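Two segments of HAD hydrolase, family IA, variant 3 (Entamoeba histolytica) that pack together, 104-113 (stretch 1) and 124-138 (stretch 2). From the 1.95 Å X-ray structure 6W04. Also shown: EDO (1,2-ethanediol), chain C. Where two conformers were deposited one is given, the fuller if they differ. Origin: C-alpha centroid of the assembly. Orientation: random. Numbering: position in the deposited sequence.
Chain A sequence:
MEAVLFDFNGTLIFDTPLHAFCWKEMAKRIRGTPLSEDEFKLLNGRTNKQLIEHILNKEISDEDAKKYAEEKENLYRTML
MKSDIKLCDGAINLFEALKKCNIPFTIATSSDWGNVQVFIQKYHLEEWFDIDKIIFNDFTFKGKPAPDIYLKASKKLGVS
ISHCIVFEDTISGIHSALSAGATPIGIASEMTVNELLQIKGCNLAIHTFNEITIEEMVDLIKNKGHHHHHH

Stretch 1, residues 104-113: PFTIATSSDW
Stretch 2, residues 124-138: HLEEWFDIDKIIFND

From F105 the chain runs as an extended strand to about T109, with phi/psi from -153/153 at F105 to -142/150 at T109. The chain turns a corner at S110 (-75/-10). Stretch 2 starts with a 3-10 segment, 125-127, then loops to a weakly bonded strand at about 135-137. The strands run parallel, axes 12° apart and 4.7 Å at closest approach. A108 pairs with I135, CA to CA 4.5 Å. I135 N donates to I107 O (2.8 Å), and T109 N donates to I135 O (2.8 Å). Beyond the corner, N137 N donates to S111 O (3.0 Å). Across the corner, T109 OG1 accepts from S111 N (3.0 Å).

T106 (chi1 t) donates from OG1 to K133 O (2.7 Å), so its buried hydroxyl is satisfied. A water links T106 OG1 to D130 O.

F129 (m, chi2 -87°) is buried between two side chains. F105 (p, chi2 95°) turns its edge to one face; the F105 and F129 ring centroids are 5.2 Å apart, in an offset edge-to-face pair with planes at 84°. I107 (m, t) covers the opposite face; I107 CD1 lies 3.7 Å from the F129 ring centroid. I107 CD1 also meets L125 CD1 at 3.8 Å. A108 CB lies 4.2 Å from I135 CB, on the same face of the sheet. W113 (t, chi2 -103°) lies obliquely over F136 (p, chi2 92°), W113 CE3 to F136 CZ 3.6 Å. The contact buries 763 Å², both sides summed.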

# COMPACT_ATOMS: atom_id res chain seq x y z
N PRO A 104 -4.88 -10.55 15.67
CA PRO A 104 -3.60 -10.01 15.18
C PRO A 104 -3.76 -9.27 13.87
O PRO A 104 -4.63 -9.57 13.05
CB PRO A 104 -2.73 -11.25 15.02
CG PRO A 104 -3.70 -12.39 14.88
CD PRO A 104 -4.88 -12.03 15.75
N PHE A 105 -2.89 -8.29 13.66
CA PHE A 105 -2.92 -7.50 12.45
C PHE A 105 -1.51 -6.98 12.18
O PHE A 105 -0.72 -6.80 13.11
CB PHE A 105 -3.91 -6.32 12.54
CG PHE A 105 -3.65 -5.37 13.69
CD1 PHE A 105 -2.90 -4.22 13.50
CD2 PHE A 105 -4.19 -5.62 14.96
CE1 PHE A 105 -2.67 -3.32 14.55
CE2 PHE A 105 -3.97 -4.73 16.03
CZ PHE A 105 -3.21 -3.57 15.83
N THR A 106 -1.21 -6.75 10.91
CA THR A 106 0.08 -6.18 10.58
C THR A 106 -0.04 -5.41 9.27
O THR A 106 -1.08 -5.42 8.60
CB THR A 106 1.16 -7.26 10.48
OG1 THR A 106 2.44 -6.61 10.42
CG2 THR A 106 0.98 -8.13 9.21
N ILE A 107 1.06 -4.76 8.91
CA ILE A 107 1.20 -4.00 7.68
C ILE A 107 2.01 -4.81 6.68
O ILE A 107 3.00 -5.47 7.05
CB ILE A 107 1.89 -2.65 7.96
CG1 ILE A 107 0.93 -1.70 8.68
CG2 ILE A 107 2.40 -2.02 6.64
CD1 ILE A 107 1.64 -0.48 9.36
N ALA A 108 1.59 -4.77 5.42
CA ALA A 108 2.39 -5.23 4.29
C ALA A 108 2.49 -4.07 3.31
O ALA A 108 1.49 -3.40 3.04
CB ALA A 108 1.76 -6.45 3.62
N THR A 109 3.68 -3.80 2.81
CA THR A 109 3.83 -2.70 1.87
C THR A 109 4.83 -3.10 0.80
O THR A 109 5.75 -3.88 1.05
CB THR A 109 4.26 -1.41 2.60
OG1 THR A 109 4.55 -0.38 1.65
CG2 THR A 109 5.49 -1.64 3.45
N SER A 110 4.63 -2.55 -0.40
CA SER A 110 5.62 -2.66 -1.46
C SER A 110 6.82 -1.75 -1.24
O SER A 110 7.80 -1.86 -1.98
CB SER A 110 5.02 -2.31 -2.82
OG SER A 110 3.92 -3.13 -3.16
N SER A 111 6.74 -0.85 -0.27
CA SER A 111 7.82 0.10 -0.05
C SER A 111 9.10 -0.62 0.38
O SER A 111 9.05 -1.64 1.06
CB SER A 111 7.42 1.12 1.03
OG SER A 111 6.38 1.98 0.58
N ASP A 112 10.24 -0.07 -0.03
CA ASP A 112 11.54 -0.53 0.47
C ASP A 112 11.75 -0.08 1.92
O ASP A 112 10.98 0.70 2.47
CB ASP A 112 12.68 -0.03 -0.42
CG ASP A 112 12.88 1.50 -0.39
OD1 ASP A 112 12.21 2.27 0.35
OD2 ASP A 112 13.76 1.95 -1.16
N TRP A 113 12.83 -0.56 2.53
CA TRP A 113 13.08 -0.22 3.93
C TRP A 113 13.24 1.29 4.13
O TRP A 113 12.79 1.84 5.15
CB TRP A 113 14.33 -0.93 4.46
CG TRP A 113 14.68 -0.37 5.80
CD1 TRP A 113 15.68 0.52 6.09
CD2 TRP A 113 13.96 -0.59 7.03
NE1 TRP A 113 15.66 0.83 7.44
CE2 TRP A 113 14.62 0.15 8.03
CE3 TRP A 113 12.85 -1.37 7.38
CZ2 TRP A 113 14.17 0.17 9.35
CZ3 TRP A 113 12.41 -1.37 8.71
CH2 TRP A 113 13.07 -0.59 9.67
N HIS A 124 4.77 6.66 14.41
CA HIS A 124 4.87 5.99 15.72
C HIS A 124 4.26 4.59 15.66
O HIS A 124 3.57 4.15 16.58
CB HIS A 124 4.20 6.82 16.82
CG HIS A 124 4.55 8.27 16.75
ND1 HIS A 124 5.85 8.71 16.87
CD2 HIS A 124 3.79 9.36 16.55
CE1 HIS A 124 5.87 10.03 16.76
NE2 HIS A 124 4.63 10.45 16.57
N LEU A 125 4.53 3.89 14.56
CA LEU A 125 3.87 2.62 14.30
C LEU A 125 4.14 1.58 15.38
O LEU A 125 3.32 0.66 15.55
CB LEU A 125 4.29 2.09 12.94
CG LEU A 125 3.74 2.86 11.74
CD1 LEU A 125 4.22 2.15 10.47
CD2 LEU A 125 2.18 2.97 11.76
N GLU A 126 5.24 1.69 16.12
CA GLU A 126 5.47 0.75 17.21
C GLU A 126 4.40 0.84 18.30
O GLU A 126 4.34 -0.06 19.16
CB GLU A 126 6.87 0.99 17.81
CG GLU A 126 6.97 2.19 18.74
CD GLU A 126 7.09 3.55 18.03
OE1 GLU A 126 7.15 3.60 16.78
OE2 GLU A 126 7.13 4.58 18.76
N GLU A 127 3.57 1.88 18.30
CA GLU A 127 2.47 1.93 19.27
C GLU A 127 1.50 0.77 19.07
O GLU A 127 0.93 0.27 20.04
CB GLU A 127 1.72 3.26 19.15
CG GLU A 127 2.30 4.43 19.90
CD GLU A 127 1.93 4.42 21.37
OE1 GLU A 127 1.23 3.49 21.81
OE2 GLU A 127 2.33 5.36 22.09
N TRP A 128 1.31 0.32 17.82
CA TRP A 128 0.30 -0.69 17.49
C TRP A 128 0.85 -1.92 16.80
O TRP A 128 0.16 -2.94 16.79
CB TRP A 128 -0.80 -0.09 16.59
CG TRP A 128 -1.29 1.22 17.09
CD1 TRP A 128 -2.23 1.43 18.05
CD2 TRP A 128 -0.88 2.50 16.64
NE1 TRP A 128 -2.43 2.78 18.23
CE2 TRP A 128 -1.60 3.46 17.37
CE3 TRP A 128 0.04 2.94 15.67
CZ2 TRP A 128 -1.44 4.83 17.18
CZ3 TRP A 128 0.20 4.30 15.48
CH2 TRP A 128 -0.53 5.23 16.24
N PHE A 129 2.07 -1.85 16.26
CA PHE A 129 2.65 -2.91 15.43
C PHE A 129 3.97 -3.38 16.02
O PHE A 129 4.82 -2.57 16.40
CB PHE A 129 2.90 -2.39 14.00
CG PHE A 129 1.64 -2.06 13.27
CD1 PHE A 129 0.97 -3.04 12.57
CD2 PHE A 129 1.11 -0.79 13.32
CE1 PHE A 129 -0.20 -2.75 11.89
CE2 PHE A 129 -0.08 -0.49 12.65
CZ PHE A 129 -0.73 -1.48 11.94
N ASP A 130 4.16 -4.70 16.04
CA ASP A 130 5.48 -5.27 16.22
C ASP A 130 6.28 -4.98 14.95
O ASP A 130 5.94 -5.51 13.88
CB ASP A 130 5.37 -6.77 16.47
CG ASP A 130 6.71 -7.45 16.72
OD1 ASP A 130 7.77 -6.89 16.35
OD2 ASP A 130 6.70 -8.57 17.28
N ILE A 131 7.33 -4.15 15.07
CA ILE A 131 8.07 -3.70 13.89
C ILE A 131 8.67 -4.87 13.12
O ILE A 131 8.87 -4.78 11.91
CB ILE A 131 9.17 -2.66 14.24
CG1 ILE A 131 10.22 -3.25 15.18
CG2 ILE A 131 8.59 -1.40 14.84
CD1 ILE A 131 11.33 -2.26 15.52
N ASP A 132 8.97 -5.97 13.81
CA ASP A 132 9.56 -7.13 13.14
C ASP A 132 8.55 -7.94 12.33
O ASP A 132 8.96 -8.76 11.50
CB ASP A 132 10.25 -8.02 14.18
CG ASP A 132 10.87 -9.27 13.58
OD1 ASP A 132 11.62 -9.17 12.58
OD2 ASP A 132 10.62 -10.38 14.12
N LYS A 133 7.24 -7.73 12.52
CA LYS A 133 6.20 -8.39 11.73
C LYS A 133 5.63 -7.52 10.62
O LYS A 133 4.69 -7.94 9.94
CB LYS A 133 5.06 -8.87 12.64
CG LYS A 133 5.50 -9.87 13.73
CD LYS A 133 4.34 -10.34 14.58
CE LYS A 133 4.79 -11.37 15.61
NZ LYS A 133 3.71 -11.75 16.56
N ILE A 134 6.15 -6.31 10.43
CA ILE A 134 5.77 -5.49 9.28
C ILE A 134 6.46 -6.07 8.05
O ILE A 134 7.68 -6.27 8.04
CB ILE A 134 6.16 -4.02 9.50
CG1 ILE A 134 5.34 -3.38 10.63
CG2 ILE A 134 6.03 -3.22 8.19
CD1 ILE A 134 5.78 -1.98 10.99
N ILE A 135 5.68 -6.39 7.03
CA ILE A 135 6.22 -6.97 5.80
C ILE A 135 6.47 -5.85 4.82
O ILE A 135 5.55 -5.07 4.52
CB ILE A 135 5.28 -8.03 5.20
CG1 ILE A 135 4.92 -9.10 6.24
CG2 ILE A 135 5.92 -8.66 3.95
CD1 ILE A 135 6.12 -9.67 6.97
N PHE A 136 7.69 -5.76 4.32
CA PHE A 136 8.05 -4.76 3.34
C PHE A 136 8.91 -5.40 2.25
O PHE A 136 9.35 -6.55 2.37
CB PHE A 136 8.78 -3.58 3.99
CG PHE A 136 10.08 -3.94 4.62
CD1 PHE A 136 11.26 -3.85 3.90
CD2 PHE A 136 10.13 -4.37 5.95
CE1 PHE A 136 12.47 -4.19 4.47
CE2 PHE A 136 11.35 -4.71 6.54
CZ PHE A 136 12.53 -4.62 5.81
N ASN A 137 9.17 -4.64 1.19
CA ASN A 137 10.00 -5.14 0.09
C ASN A 137 11.45 -5.21 0.53
O ASN A 137 12.19 -4.23 0.46
CB ASN A 137 9.86 -4.27 -1.15
CG ASN A 137 10.74 -4.76 -2.27
OD1 ASN A 137 11.17 -5.91 -2.27
ND2 ASN A 137 11.04 -3.87 -3.22
N ASP A 138 11.88 -6.39 0.95
CA ASP A 138 13.29 -6.65 1.21
C ASP A 138 13.90 -7.52 0.12
O ASP A 138 14.92 -8.16 0.37
CB ASP A 138 13.48 -7.31 2.57
CG ASP A 138 12.79 -8.67 2.66
OD1 ASP A 138 12.13 -9.10 1.68
OD2 ASP A 138 12.92 -9.31 3.73
C1 EDO C . 1.53 0.93 -2.81
O1 EDO C . 0.68 0.45 -1.78
C2 EDO C . 2.50 -0.19 -2.99
O2 EDO C . 1.71 -1.36 -2.75
O HOH W 1 -0.12 -5.52 15.43
O HOH W 2 3.33 -6.00 13.08
O HOH W 3 14.20 -2.66 1.30